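Local atomic coordinates of eukaryotic translation initiation factor 2D (Homo sapiens, PDB entry 5W2F), a protein that delivers tRNA to the P-site of the eukaryotic ribosome without needing GTP, the chain described being its C-terminal part with SWIB/MDM2 and SUI1 regions. Residues V96-P99 with G100-P103; P139-V142 with A143-Q147; L178-L181 with L182-Y186; Q187-R190 with K191-Q194. All coordinates share one frame; numbering follows the deposited sequence. Where two conformers were deposited one is given.

Interaction 1: residues V96-P99 with G100-P103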
ATOM      1  N   VAL A  96       0.430  -8.011   2.925  1.00 18.25           N
ATOM      2  CA  VAL A  96       1.770  -8.489   3.294  1.00 18.55           C
ATOM      3  C   VAL A  96       1.637  -9.880   3.896  1.00 19.24           C
ATOM      4  O   VAL A  96       0.796 -10.093   4.787  1.00 20.83           O
ATOM      5  CB  VAL A  96       2.414  -7.581   4.347  1.00 21.81           C
ATOM      6  CG1 VAL A  96       3.816  -8.063   4.676  1.00 21.30           C
ATOM      7  CG2 VAL A  96       2.397  -6.150   3.901  1.00 25.43           C
ATOM      8  N   THR A  97       2.449 -10.824   3.420  1.00 21.08           N
ATOM      9  CA  THR A  97       2.451 -12.167   4.018  1.00 22.13           C
ATOM     10  C   THR A  97       3.806 -12.433   4.635  1.00 21.65           C
ATOM     11  O   THR A  97       4.785 -12.627   3.932  1.00 24.48           O
ATOM     12  CB  THR A  97       2.074 -13.259   2.994  1.00 27.00           C
ATOM     13  OG1 THR A  97       0.807 -12.933   2.418  1.00 28.10           O
ATOM     14  CG2 THR A  97       1.972 -14.634   3.658  1.00 29.26           C
ATOM     15  N   LEU A  98       3.838 -12.426   5.956  1.00 20.25           N
ATOM     16  CA  LEU A  98       5.035 -12.747   6.696  1.00 20.75           C
ATOM     17  C   LEU A  98       5.142 -14.266   6.780  1.00 19.33           C
ATOM     18  O   LEU A  98       4.124 -14.963   6.827  1.00 21.45           O
ATOM     19  CB  LEU A  98       5.009 -12.104   8.082  1.00 20.44           C
ATOM     20  CG  LEU A  98       4.904 -10.572   8.113  1.00 22.15           C
ATOM     21  CD1 LEU A  98       4.748 -10.102   9.530  1.00 23.20           C
ATOM     22  CD2 LEU A  98       6.100  -9.913   7.443  1.00 25.12           C
ATOM     23  N   PRO A  99       6.375 -14.793   6.816  1.00 20.63           N
ATOM     24  CA  PRO A  99       6.521 -16.250   6.920  1.00 20.52           C
ATOM     25  C   PRO A  99       5.820 -16.839   8.130  1.00 22.14           C
ATOM     26  O   PRO A  99       5.930 -16.333   9.256  1.00 25.28           O
ATOM     27  CB  PRO A  99       8.033 -16.440   7.051  1.00 22.84           C
ATOM     28  CG  PRO A  99       8.592 -15.234   6.385  1.00 23.75           C
ATOM     29  CD  PRO A  99       7.677 -14.128   6.784  1.00 22.39           C
ATOM     30  N   GLY A 100       5.056 -17.886   7.877  1.00 23.58           N
ATOM     31  CA  GLY A 100       4.396 -18.603   8.939  1.00 28.42           C
ATOM     32  C   GLY A 100       3.160 -17.960   9.532  1.00 29.73           C
ATOM     33  O   GLY A 100       2.676 -18.408  10.551  1.00 39.63           O
ATOM     34  N   GLN A 101       2.640 -16.922   8.899  1.00 24.00           N
ATOM     35  CA  GLN A 101       1.503 -16.196   9.423  1.00 24.96           C
ATOM     36  C   GLN A 101       0.490 -15.902   8.348  1.00 19.70           C
ATOM     37  O   GLN A 101       0.802 -15.857   7.159  1.00 22.64           O
ATOM     38  CB  GLN A 101       1.984 -14.878   9.993  1.00 29.39           C
ATOM     39  CG  GLN A 101       3.026 -15.037  11.064  1.00 38.13           C
ATOM     40  CD  GLN A 101       3.119 -13.794  11.910  1.00 45.81           C
ATOM     41  OE1 GLN A 101       2.276 -13.555  12.774  1.00 57.58           O
ATOM     42  NE2 GLN A 101       4.110 -12.969  11.634  1.00 41.75           N
ATOM     43  N   GLU A 102      -0.744 -15.677   8.774  1.00 21.78           N
ATOM     44  CA  GLU A 102      -1.785 -15.312   7.854  1.00 20.44           C
ATOM     45  C   GLU A 102      -1.485 -13.952   7.205  1.00 17.40           C
ATOM     46  O   GLU A 102      -0.898 -13.078   7.845  1.00 19.27           O
ATOM     47  CB  GLU A 102      -3.140 -15.256   8.555  1.00 22.37           C
ATOM     48  CG  GLU A 102      -3.595 -16.654   8.976  1.00 25.19           C
ATOM     49  CD  GLU A 102      -5.037 -16.775   9.420  1.00 31.46           C
ATOM     50  OE1 GLU A 102      -5.407 -16.159  10.412  1.00 37.28           O
ATOM     51  OE2 GLU A 102      -5.780 -17.541   8.774  1.00 39.85           O
ATOM     52  N   PRO A 103      -1.940 -13.748   5.962  1.00 19.56           N
ATOM     53  CA  PRO A 103      -1.701 -12.451   5.318  1.00 19.72           C
ATOM     54  C   PRO A 103      -2.355 -11.303   6.073  1.00 17.24           C
ATOM     55  O   PRO A 103      -3.434 -11.483   6.689  1.00 19.86           O
ATOM     56  CB  PRO A 103      -2.292 -12.628   3.919  1.00 22.24           C
ATOM     57  CG  PRO A 103      -2.319 -14.096   3.710  1.00 25.92           C
ATOM     58  CD  PRO A 103      -2.576 -14.702   5.043  1.00 22.75           C
TER
HETATM   59  O   HOH W   1       1.551 -12.035   7.498  1.00 32.24           O

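Interaction 2: residues P139-V142 with A143-Q147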
ATOM      1  N   PRO A 139       7.133  -2.934  16.438  1.00 21.21           N
ATOM      2  CA  PRO A 139       8.411  -2.343  16.826  1.00 20.98           C
ATOM      3  C   PRO A 139       8.982  -2.872  18.153  1.00 22.74           C
ATOM      4  O   PRO A 139      10.202  -3.014  18.269  1.00 22.63           O
ATOM      5  CB  PRO A 139       8.102  -0.847  16.882  1.00 23.08           C
ATOM      6  CG  PRO A 139       7.005  -0.667  15.896  1.00 23.16           C
ATOM      7  CD  PRO A 139       6.157  -1.890  16.076  1.00 22.90           C
ATOM      8  N   TYR A 140       8.123  -3.180  19.136  1.00 22.52           N
ATOM      9  CA  TYR A 140       8.640  -3.696  20.411  1.00 22.73           C
ATOM     10  C   TYR A 140       9.275  -5.085  20.235  1.00 22.48           C
ATOM     11  O   TYR A 140      10.293  -5.409  20.864  1.00 26.17           O
ATOM     12  CB  TYR A 140       7.561  -3.645  21.517  1.00 24.72           C
ATOM     13  CG  TYR A 140       7.349  -2.217  22.025  1.00 26.35           C
ATOM     14  CD1 TYR A 140       8.190  -1.691  22.964  1.00 27.13           C
ATOM     15  CD2 TYR A 140       6.338  -1.384  21.522  1.00 28.68           C
ATOM     16  CE1 TYR A 140       8.055  -0.390  23.413  1.00 30.40           C
ATOM     17  CE2 TYR A 140       6.193  -0.063  21.979  1.00 30.59           C
ATOM     18  CZ  TYR A 140       7.060   0.420  22.931  1.00 30.82           C
ATOM     19  OH  TYR A 140       6.979   1.723  23.426  1.00 38.42           O
ATOM     20  N   SER A 141       8.661  -5.913  19.400  1.00 24.07           N
ATOM     21  CA  SER A 141       9.220  -7.223  19.081  1.00 24.81           C
ATOM     22  C   SER A 141      10.533  -7.118  18.310  1.00 22.86           C
ATOM     23  O   SER A 141      11.543  -7.748  18.644  1.00 26.15           O
ATOM     24  CB  SER A 141       8.236  -8.033  18.271  1.00 27.17           C
ATOM     25  OG  SER A 141       8.807  -9.254  17.900  1.00 31.15           O
ATOM     26  N   VAL A 142      10.523  -6.285  17.285  1.00 22.92           N
ATOM     27  CA  VAL A 142      11.743  -6.043  16.514  1.00 22.33           C
ATOM     28  C   VAL A 142      12.866  -5.499  17.409  1.00 23.00           C
ATOM     29  O   VAL A 142      14.015  -5.955  17.318  1.00 24.09           O
ATOM     30  CB  VAL A 142      11.470  -5.109  15.328  1.00 21.44           C
ATOM     31  CG1 VAL A 142      12.766  -4.701  14.655  1.00 20.94           C
ATOM     32  CG2 VAL A 142      10.531  -5.775  14.325  1.00 22.11           C
ATOM     33  N   ALA A 143      12.523  -4.575  18.304  1.00 23.25           N
ATOM     34  CA  ALA A 143      13.508  -4.033  19.240  1.00 22.74           C
ATOM     35  C   ALA A 143      14.128  -5.093  20.136  1.00 22.67           C
ATOM     36  O   ALA A 143      15.340  -5.079  20.357  1.00 24.87           O
ATOM     37  CB  ALA A 143      12.925  -2.898  20.056  1.00 24.00           C
ATOM     38  N   ALA A 144      13.313  -6.037  20.588  1.00 24.01           N
ATOM     39  CA  ALA A 144      13.799  -7.127  21.441  1.00 26.02           C
ATOM     40  C   ALA A 144      14.701  -8.095  20.670  1.00 26.49           C
ATOM     41  O   ALA A 144      15.777  -8.475  21.137  1.00 28.63           O
ATOM     42  CB  ALA A 144      12.648  -7.864  22.122  1.00 26.42           C
ATOM     43  N   ILE A 145      14.281  -8.464  19.473  1.00 25.81           N
ATOM     44  CA  ILE A 145      15.077  -9.331  18.618  1.00 26.91           C
ATOM     45  C   ILE A 145      16.442  -8.688  18.312  1.00 25.84           C
ATOM     46  O   ILE A 145      17.490  -9.340  18.413  1.00 28.89           O
ATOM     47  CB  ILE A 145      14.333  -9.640  17.300  1.00 26.73           C
ATOM     48  CG1 ILE A 145      13.108 -10.529  17.555  1.00 27.67           C
ATOM     49  CG2 ILE A 145      15.274 -10.286  16.293  1.00 28.23           C
ATOM     50  CD1 ILE A 145      12.130 -10.544  16.400  1.00 30.10           C
ATOM     51  N   LEU A 146      16.418  -7.415  17.930  1.00 25.27           N
ATOM     52  CA  LEU A 146      17.649  -6.725  17.587  1.00 24.30           C
ATOM     53  C   LEU A 146      18.556  -6.467  18.789  1.00 26.08           C
ATOM     54  O   LEU A 146      19.777  -6.484  18.643  1.00 27.60           O
ATOM     55  CB  LEU A 146      17.368  -5.407  16.865  1.00 22.51           C
ATOM     56  CG  LEU A 146      16.766  -5.578  15.471  1.00 22.95           C
ATOM     57  CD1 LEU A 146      16.409  -4.210  14.918  1.00 22.30           C
ATOM     58  CD2 LEU A 146      17.762  -6.252  14.540  1.00 24.63           C
ATOM     59  N   GLN A 147      17.990  -6.240  19.974  1.00 25.26           N
ATOM     60  CA  GLN A 147      18.833  -6.048  21.158  1.00 27.15           C
ATOM     61  C   GLN A 147      19.724  -7.288  21.383  1.00 29.39           C
ATOM     62  O   GLN A 147      20.921  -7.155  21.683  1.00 31.31           O
ATOM     63  CB  GLN A 147      17.981  -5.704  22.386  1.00 28.77           C
ATOM     64  CG  GLN A 147      18.771  -5.282  23.634  1.00 31.02           C
ATOM     65  CD  GLN A 147      17.923  -4.492  24.640  1.00 34.78           C
ATOM     66  OE1 GLN A 147      17.611  -3.303  24.457  1.00 34.91           O
ATOM     67  NE2 GLN A 147      17.563  -5.143  25.704  1.00 39.59           N
TER

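Interaction 3: residues L178-L181 with L182-Y186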
ATOM      1  N   LEU A 178      19.599  -5.447  10.223  1.00 19.18           N
ATOM      2  CA  LEU A 178      18.268  -5.227   9.648  1.00 19.24           C
ATOM      3  C   LEU A 178      18.121  -5.926   8.304  1.00 18.95           C
ATOM      4  O   LEU A 178      17.033  -6.385   7.969  1.00 20.16           O
ATOM      5  CB  LEU A 178      17.933  -3.744   9.480  1.00 19.48           C
ATOM      6  CG  LEU A 178      17.372  -3.028  10.691  1.00 21.34           C
ATOM      7  CD1 LEU A 178      16.023  -3.623  11.083  1.00 19.87           C
ATOM      8  CD2 LEU A 178      18.341  -3.032  11.862  1.00 22.71           C
ATOM      9  N   GLY A 179      19.187  -5.968   7.512  1.00 19.91           N
ATOM     10  CA  GLY A 179      19.142  -6.748   6.283  1.00 20.59           C
ATOM     11  C   GLY A 179      18.795  -8.196   6.558  1.00 19.73           C
ATOM     12  O   GLY A 179      17.892  -8.762   5.928  1.00 20.87           O
ATOM     13  N   TRP A 180      19.465  -8.794   7.541  1.00 21.06           N
ATOM     14  CA  TRP A 180      19.131 -10.158   7.932  1.00 21.59           C
ATOM     15  C   TRP A 180      17.663 -10.274   8.348  1.00 21.96           C
ATOM     16  O   TRP A 180      16.921 -11.129   7.862  1.00 22.04           O
ATOM     17  CB  TRP A 180      20.051 -10.621   9.062  1.00 23.85           C
ATOM     18  CG  TRP A 180      19.517 -11.801   9.796  1.00 26.42           C
ATOM     19  CD1 TRP A 180      19.511 -13.091   9.366  1.00 29.99           C
ATOM     20  CD2 TRP A 180      18.817 -11.791  11.055  1.00 26.47           C
ATOM     21  NE1 TRP A 180      18.883 -13.894  10.287  1.00 31.73           N
ATOM     22  CE2 TRP A 180      18.457 -13.123  11.337  1.00 30.97           C
ATOM     23  CE3 TRP A 180      18.497 -10.794  11.981  1.00 28.50           C
ATOM     24  CZ2 TRP A 180      17.777 -13.483  12.503  1.00 33.10           C
ATOM     25  CZ3 TRP A 180      17.791 -11.150  13.135  1.00 29.49           C
ATOM     26  CH2 TRP A 180      17.450 -12.485  13.382  1.00 30.41           C
ATOM     27  N   LEU A 181      17.259  -9.428   9.274  1.00 20.83           N
ATOM     28  CA  LEU A 181      15.939  -9.553   9.865  1.00 20.01           C
ATOM     29  C   LEU A 181      14.853  -9.383   8.817  1.00 19.76           C
ATOM     30  O   LEU A 181      13.920 -10.194   8.733  1.00 20.85           O
ATOM     31  CB  LEU A 181      15.756  -8.534  10.997  1.00 21.19           C
ATOM     32  CG  LEU A 181      14.419  -8.619  11.763  1.00 22.45           C
ATOM     33  CD1 LEU A 181      14.251  -9.993  12.401  1.00 25.35           C
ATOM     34  CD2 LEU A 181      14.264  -7.530  12.817  1.00 26.40           C
ATOM     35  N   LEU A 182      14.959  -8.330   8.018  1.00 18.34           N
ATOM     36  CA  LEU A 182      13.901  -7.987   7.088  1.00 18.55           C
ATOM     37  C   LEU A 182      13.907  -8.844   5.828  1.00 19.48           C
ATOM     38  O   LEU A 182      12.844  -9.251   5.373  1.00 19.99           O
ATOM     39  CB  LEU A 182      13.971  -6.505   6.721  1.00 19.17           C
ATOM     40  CG  LEU A 182      13.843  -5.550   7.892  1.00 19.44           C
ATOM     41  CD1 LEU A 182      14.005  -4.104   7.428  1.00 20.61           C
ATOM     42  CD2 LEU A 182      12.545  -5.708   8.681  1.00 20.89           C
ATOM     43  N   LEU A 183      15.082  -9.090   5.251  1.00 19.99           N
ATOM     44  CA  LEU A 183      15.160  -9.844   3.995  1.00 20.57           C
ATOM     45  C   LEU A 183      15.168 -11.338   4.207  1.00 21.60           C
ATOM     46  O   LEU A 183      14.595 -12.066   3.422  1.00 23.85           O
ATOM     47  CB  LEU A 183      16.424  -9.476   3.207  1.00 20.54           C
ATOM     48  CG  LEU A 183      16.573  -8.002   2.825  1.00 20.86           C
ATOM     49  CD1 LEU A 183      17.903  -7.795   2.115  1.00 22.34           C
ATOM     50  CD2 LEU A 183      15.449  -7.563   1.911  1.00 22.57           C
ATOM     51  N   GLU A 184      15.858 -11.809   5.238  1.00 22.73           N
ATOM     52  CA  GLU A 184      16.015 -13.247   5.434  1.00 25.33           C
ATOM     53  C   GLU A 184      14.926 -13.786   6.350  1.00 25.29           C
ATOM     54  O   GLU A 184      14.184 -14.693   5.966  1.00 27.83           O
ATOM     55  CB  GLU A 184      17.409 -13.578   5.948  1.00 26.84           C
ATOM     56  CG  GLU A 184      18.533 -13.242   4.990  1.00 33.34           C
ATOM     57  CD  GLU A 184      19.908 -13.610   5.565  1.00 43.18           C
ATOM     58  OE1 GLU A 184      20.064 -14.726   6.121  1.00 48.06           O
ATOM     59  OE2 GLU A 184      20.838 -12.774   5.481  1.00 51.91           O
ATOM     60  N   GLU A 185      14.781 -13.208   7.534  1.00 22.83           N
ATOM     61  CA  GLU A 185      13.788 -13.725   8.475  1.00 24.14           C
ATOM     62  C   GLU A 185      12.351 -13.434   8.074  1.00 22.27           C
ATOM     63  O   GLU A 185      11.518 -14.340   8.109  1.00 25.79           O
ATOM     64  CB  GLU A 185      14.051 -13.185   9.860  1.00 25.61           C
ATOM     65  CG  GLU A 185      15.319 -13.725  10.440  1.00 31.48           C
ATOM     66  CD  GLU A 185      15.305 -15.251  10.518  1.00 39.27           C
ATOM     67  OE1 GLU A 185      14.356 -15.811  11.097  1.00 42.32           O
ATOM     68  OE2 GLU A 185      16.219 -15.883   9.951  1.00 47.63           O
ATOM     69  N   TYR A 186      12.064 -12.204   7.648  1.00 20.39           N
ATOM     70  CA  TYR A 186      10.697 -11.852   7.254  1.00 21.18           C
ATOM     71  C   TYR A 186      10.445 -11.898   5.752  1.00 20.32           C
ATOM     72  O   TYR A 186       9.312 -11.704   5.337  1.00 21.05           O
ATOM     73  CB  TYR A 186      10.284 -10.502   7.863  1.00 20.79           C
ATOM     74  CG  TYR A 186      10.218 -10.556   9.366  1.00 22.17           C
ATOM     75  CD1 TYR A 186       9.354 -11.450  10.000  1.00 25.66           C
ATOM     76  CD2 TYR A 186      10.985  -9.720  10.163  1.00 25.21           C
ATOM     77  CE1 TYR A 186       9.290 -11.524  11.391  1.00 28.15           C
ATOM     78  CE2 TYR A 186      10.910  -9.782  11.542  1.00 27.38           C
ATOM     79  CZ  TYR A 186      10.081 -10.695  12.154  1.00 27.95           C
ATOM     80  OH  TYR A 186      10.026 -10.750  13.533  1.00 32.75           O
TER

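Interaction 4: residues Q187-R190 with K191-Q194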
ATOM      1  N   GLN A 187      11.485 -12.153   4.946  1.00 20.09           N
ATOM      2  CA  GLN A 187      11.339 -12.356   3.485  0.54 21.46           C
ATOM      3  C   GLN A 187      10.647 -11.189   2.784  1.00 20.95           C
ATOM      4  O   GLN A 187       9.912 -11.359   1.806  1.00 23.22           O
ATOM      5  CB  GLN A 187      10.614 -13.680   3.186  0.54 23.53           C
ATOM      6  CG  GLN A 187      11.407 -14.911   3.593  0.54 25.27           C
ATOM      7  CD  GLN A 187      12.592 -15.172   2.685  0.54 28.11           C
ATOM      8  OE1 GLN A 187      12.457 -15.192   1.467  0.54 33.77           O
ATOM      9  NE2 GLN A 187      13.765 -15.368   3.281  0.54 31.62           N
ATOM     10  N   LEU A 188      10.905  -9.984   3.277  1.00 19.57           N
ATOM     11  CA  LEU A 188      10.304  -8.799   2.713  1.00 20.03           C
ATOM     12  C   LEU A 188      11.013  -8.409   1.401  1.00 20.47           C
ATOM     13  O   LEU A 188      12.203  -8.695   1.237  1.00 21.60           O
ATOM     14  CB  LEU A 188      10.332  -7.648   3.713  1.00 20.68           C
ATOM     15  CG  LEU A 188       9.475  -7.821   4.963  1.00 22.01           C
ATOM     16  CD1 LEU A 188       9.680  -6.656   5.896  1.00 24.69           C
ATOM     17  CD2 LEU A 188       8.000  -7.941   4.629  1.00 22.20           C
ATOM     18  N   PRO A 189      10.302  -7.741   0.478  1.00 21.92           N
ATOM     19  CA  PRO A 189      10.947  -7.384  -0.793  1.00 22.54           C
ATOM     20  C   PRO A 189      11.982  -6.272  -0.620  1.00 21.94           C
ATOM     21  O   PRO A 189      11.678  -5.217  -0.053  1.00 21.43           O
ATOM     22  CB  PRO A 189       9.784  -6.882  -1.657  1.00 24.35           C
ATOM     23  CG  PRO A 189       8.570  -7.330  -0.969  1.00 28.71           C
ATOM     24  CD  PRO A 189       8.889  -7.347   0.486  1.00 24.23           C
ATOM     25  N   ARG A 190      13.170  -6.493  -1.169  1.00 21.65           N
ATOM     26  CA  ARG A 190      14.230  -5.517  -1.107  1.00 20.82           C
ATOM     27  C   ARG A 190      13.831  -4.162  -1.700  1.00 20.01           C
ATOM     28  O   ARG A 190      14.266  -3.135  -1.205  1.00 20.44           O
ATOM     29  CB  ARG A 190      15.463  -6.087  -1.812  1.00 22.63           C
ATOM     30  CG  ARG A 190      16.630  -5.143  -1.959  1.00 22.56           C
ATOM     31  CD  ARG A 190      17.158  -4.575  -0.641  1.00 22.89           C
ATOM     32  NE  ARG A 190      18.286  -3.680  -0.910  1.00 22.73           N
ATOM     33  CZ  ARG A 190      18.182  -2.467  -1.454  1.00 24.30           C
ATOM     34  NH1 ARG A 190      16.986  -1.942  -1.755  1.00 24.08           N
ATOM     35  NH2 ARG A 190      19.297  -1.759  -1.701  1.00 30.72           N
ATOM     36  N   LYS A 191      12.994  -4.155  -2.739  1.00 19.13           N
ATOM     37  CA  LYS A 191      12.604  -2.900  -3.375  1.00 20.16           C
ATOM     38  C   LYS A 191      11.806  -1.991  -2.441  1.00 19.65           C
ATOM     39  O   LYS A 191      11.612  -0.815  -2.742  1.00 22.06           O
ATOM     40  CB  LYS A 191      11.827  -3.156  -4.669  1.00 21.97           C
ATOM     41  CG  LYS A 191      10.432  -3.694  -4.511  1.00 23.89           C
ATOM     42  CD  LYS A 191       9.754  -3.853  -5.866  1.00 28.47           C
ATOM     43  CE  LYS A 191       8.476  -4.652  -5.770  1.00 34.75           C
ATOM     44  NZ  LYS A 191       7.917  -4.949  -7.121  1.00 41.78           N
ATOM     45  N   HIS A 192      11.322  -2.548  -1.323  1.00 18.43           N
ATOM     46  CA  HIS A 192      10.541  -1.777  -0.369  1.00 19.19           C
ATOM     47  C   HIS A 192      11.288  -1.446   0.903  1.00 18.31           C
ATOM     48  O   HIS A 192      10.683  -1.004   1.881  1.00 19.54           O
ATOM     49  CB  HIS A 192       9.229  -2.508  -0.055  1.00 20.66           C
ATOM     50  CG  HIS A 192       8.284  -2.520  -1.208  1.00 21.76           C
ATOM     51  ND1 HIS A 192       7.930  -1.364  -1.868  1.00 25.81           N
ATOM     52  CD2 HIS A 192       7.637  -3.529  -1.834  1.00 23.45           C
ATOM     53  CE1 HIS A 192       7.093  -1.661  -2.847  1.00 26.95           C
ATOM     54  NE2 HIS A 192       6.904  -2.970  -2.849  1.00 26.61           N
ATOM     55  N   ILE A 193      12.609  -1.596   0.867  1.00 19.11           N
ATOM     56  CA  ILE A 193      13.472  -1.238   2.003  1.00 19.12           C
ATOM     57  C   ILE A 193      14.507  -0.238   1.520  1.00 19.74           C
ATOM     58  O   ILE A 193      15.158  -0.471   0.495  1.00 19.82           O
ATOM     59  CB  ILE A 193      14.145  -2.472   2.591  1.00 20.70           C
ATOM     60  CG1 ILE A 193      13.077  -3.520   2.951  1.00 23.94           C
ATOM     61  CG2 ILE A 193      15.020  -2.099   3.790  1.00 20.58           C
ATOM     62  CD1 ILE A 193      13.629  -4.872   3.204  1.00 26.14           C
ATOM     63  N   GLN A 194      14.631   0.862   2.254  1.00 16.91           N
ATOM     64  CA  GLN A 194      15.630   1.906   1.970  1.00 18.53           C
ATOM     65  C   GLN A 194      16.649   1.959   3.071  1.00 16.29           C
ATOM     66  O   GLN A 194      16.299   1.902   4.236  1.00 19.69           O
ATOM     67  CB  GLN A 194      14.947   3.286   1.808  1.00 19.67           C
ATOM     68  CG  GLN A 194      14.106   3.314   0.539  1.00 20.49           C
ATOM     69  CD  GLN A 194      13.484   4.669   0.234  1.00 23.52           C
ATOM     70  OE1 GLN A 194      13.375   5.032  -0.936  1.00 32.34           O
ATOM     71  NE2 GLN A 194      13.076   5.418   1.267  1.00 19.56           N
TER

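Interaction 1: residues V96-P99 with G100-P103
With chi1 of -60° in Leu98 and -57° in Gln101, CG of each turns away from its own carbonyl carbon, and the two side chains run next to each other in the same direction. The amide end of Gln101 thereby reaches the leucine branch: NE2 lies 3.6 Å from Leu98 CD1, a van der Waals contact of a polar group with a methyl. Nearer the backbone, Gln101 CG passes 3.7 Å from Pro99 O. Thr97 pairs in the same manner with Pro103, its OG1 set beside the backbone N and 3.5 Å from Pro103 CB, so that the hydroxyl oxygen borders the apolar ring. In both pairs the partners face each other across a chain reversal. Gln101 N donates to Leu98 O at 3.2 Å, a rather bent bond whose donor stands well above the carbonyl plane. Gly100 takes the positive phi of 77° at the third position of this turn, a value that favours glycine. Inside the loop a water spans the two limbs: it accepts from Leu98 N at 2.8 Å, donates to Glu102 O at 2.7 Å, and adds a weak bond to Val96 O. The same Val96 O receives a CA-H...O contact from Pro103 CA at 3.5 Å. Leu98 is buried against Leu137 and Leu188, whereas Thr97 and Gln101 are exposed. Leu98 to Gln101 form a type II beta turn at the head of a water-bridged hairpin loop joining antiparallel strands 91-96 and 104-107.

Interaction 2: residues P139-V142 with A143-Q147
Pro139, at the start of helix 139-150, offers its carbonyl to Ala143: the N to O distance is 2.8 Å, and Ala143 CB rests 3.3 Å from the same Pro139 O. Tyr140 follows with the next i to i+4 bond, Ala144 N to Tyr140 O at 3.1 Å; Tyr140 N itself bonds to Asp138 OD1, two residues back, just before the helix. Ser141 O accepts from Ile145 N, the N-H...O angle being 171°. Ile145 CG1 leans on this oxygen too, at 3.4 Å, and its CD1 continues to Ser141 OG, which chi1 of 176° carries away from the backbone N. These are the first turns of an amphipathic alpha-helix lying on the sheet of the SUI1 fold: Pro139 and Ala143 press on Val156 of strand 154-158, and Tyr140 on Leu166. Val142 is buried and turns its CG1 branch along the helix toward the next turn, 3.7 Å from Leu146 CD1, the two side chains running parallel. Leu146 N also bonds to Val142 O at 2.9 Å, and beyond this pair Leu146 meets Ile170 of strand 166-171 and Leu178 of helix 175-185.

Interaction 3: residues L178-L181 with L182-Y186
The indole of Trp180 lies against the bent side chain of Glu185, whose CG sits over one face of the ring, displaced toward its rim, and approaches CZ2 to 3.2 Å. Glu185 reaches it by folding at chi2 (-58°), which turns the carboxylate along the indole, the two planes 31° apart. Glu184 comes instead to the ring edge: its OE1 is 3.7 Å from Trp180 CD1, with the carboxylate almost perpendicular to the indole. Trp180 also makes a cation-pi contact with Arg149, so acidic and basic groups both border the ring. Its carbonyl is gripped twice, by Glu184 N at 2.9 Å and Glu185 N at 3.0 Å; the second donor lies nearly in line with the C=O bond, the first well above its plane. Tyr186 N bonds to Leu181 O at 2.9 Å and, like Glu185 N to Trp180 O, reaches back five residues, which gives the wider, pi-type turn. Leu181 CD1 packs 3.5 Å from Tyr186 CE2, ring and leucine running alongside one another. On the buried side Leu178 CD1 and Leu182 CD1 meet more loosely, at 4.2 Å. Helix 175-185 fits between the neighbouring elements in this way: Leu181 faces helix 139-150 through Val142 and Ile145, Leu178 and Leu182 cover strand 113-121 at Ile115, and Leu182 and Leu183 lie on Ile193 of strand 193-194.

Interaction 4: residues Q187-R190 with K191-Q194
Pro189 and His192 meet across a tight turn, the imidazole CD2 lying 4.0 Å from both CB and CG of the proline ring. Chi1 of -70° sets the His192 ring beside its own backbone N, on the side where the proline is. Lys191, the preceding residue, contributes too: its CG sits between the backbone N and the carbonyl carbon (chi1 72°), which is sterically the tightest choice, and from there stands 3.9 Å above the centre of the imidazole, with the rest of the chain extended. Ile193 sends its CG1 branch back to the turn, CG1 lying 3.7 Å from Pro189 O, while CD1 makes a loose apolar contact with Leu188 CB at 4.3 Å. Arg190 leaves the backbone with CG opposite N (chi1 174°) and bends at CG, bringing NH1 to 3.3 Å from Ile193 O; the angle there is too poor for a hydrogen bond. Two backbone bonds close the short 3-10 turn, His192 N to Pro189 O at 3.0 Å and Ile193 N to Arg190 O at 3.1 Å, each donor standing well above its carbonyl plane. The turn follows helix 175-185 and leads into strand 193-194, which runs parallel to strand 113-121 at the sheet edge. Leu188 packs on Ile113 and Ile193 on Ile115 of that neighbouring strand, while Arg190 covers Leu183 of the helix.

From the N terminus, interaction 1 comes first and closes the hairpin loop between strands 91-96 and 104-107. Interaction 2 follows on helix 139-150, interaction 3 at the end of helix 175-185, and interaction 4 in the turn leading to strand 193-194; they follow in series, and none nests within or crosses another. Interaction 3 touches all the others: the Tyr186 hydroxyl packs on Ile145, Leu183 on the Leu188 carbonyl, and the Tyr186 carbonyl on Pro99. Interactions 1 and 4 meet through Val96 and Leu188, whereas interaction 2 touches neither. Together they tie the hairpin to the two helices and the sheet edge of the SUI1 region.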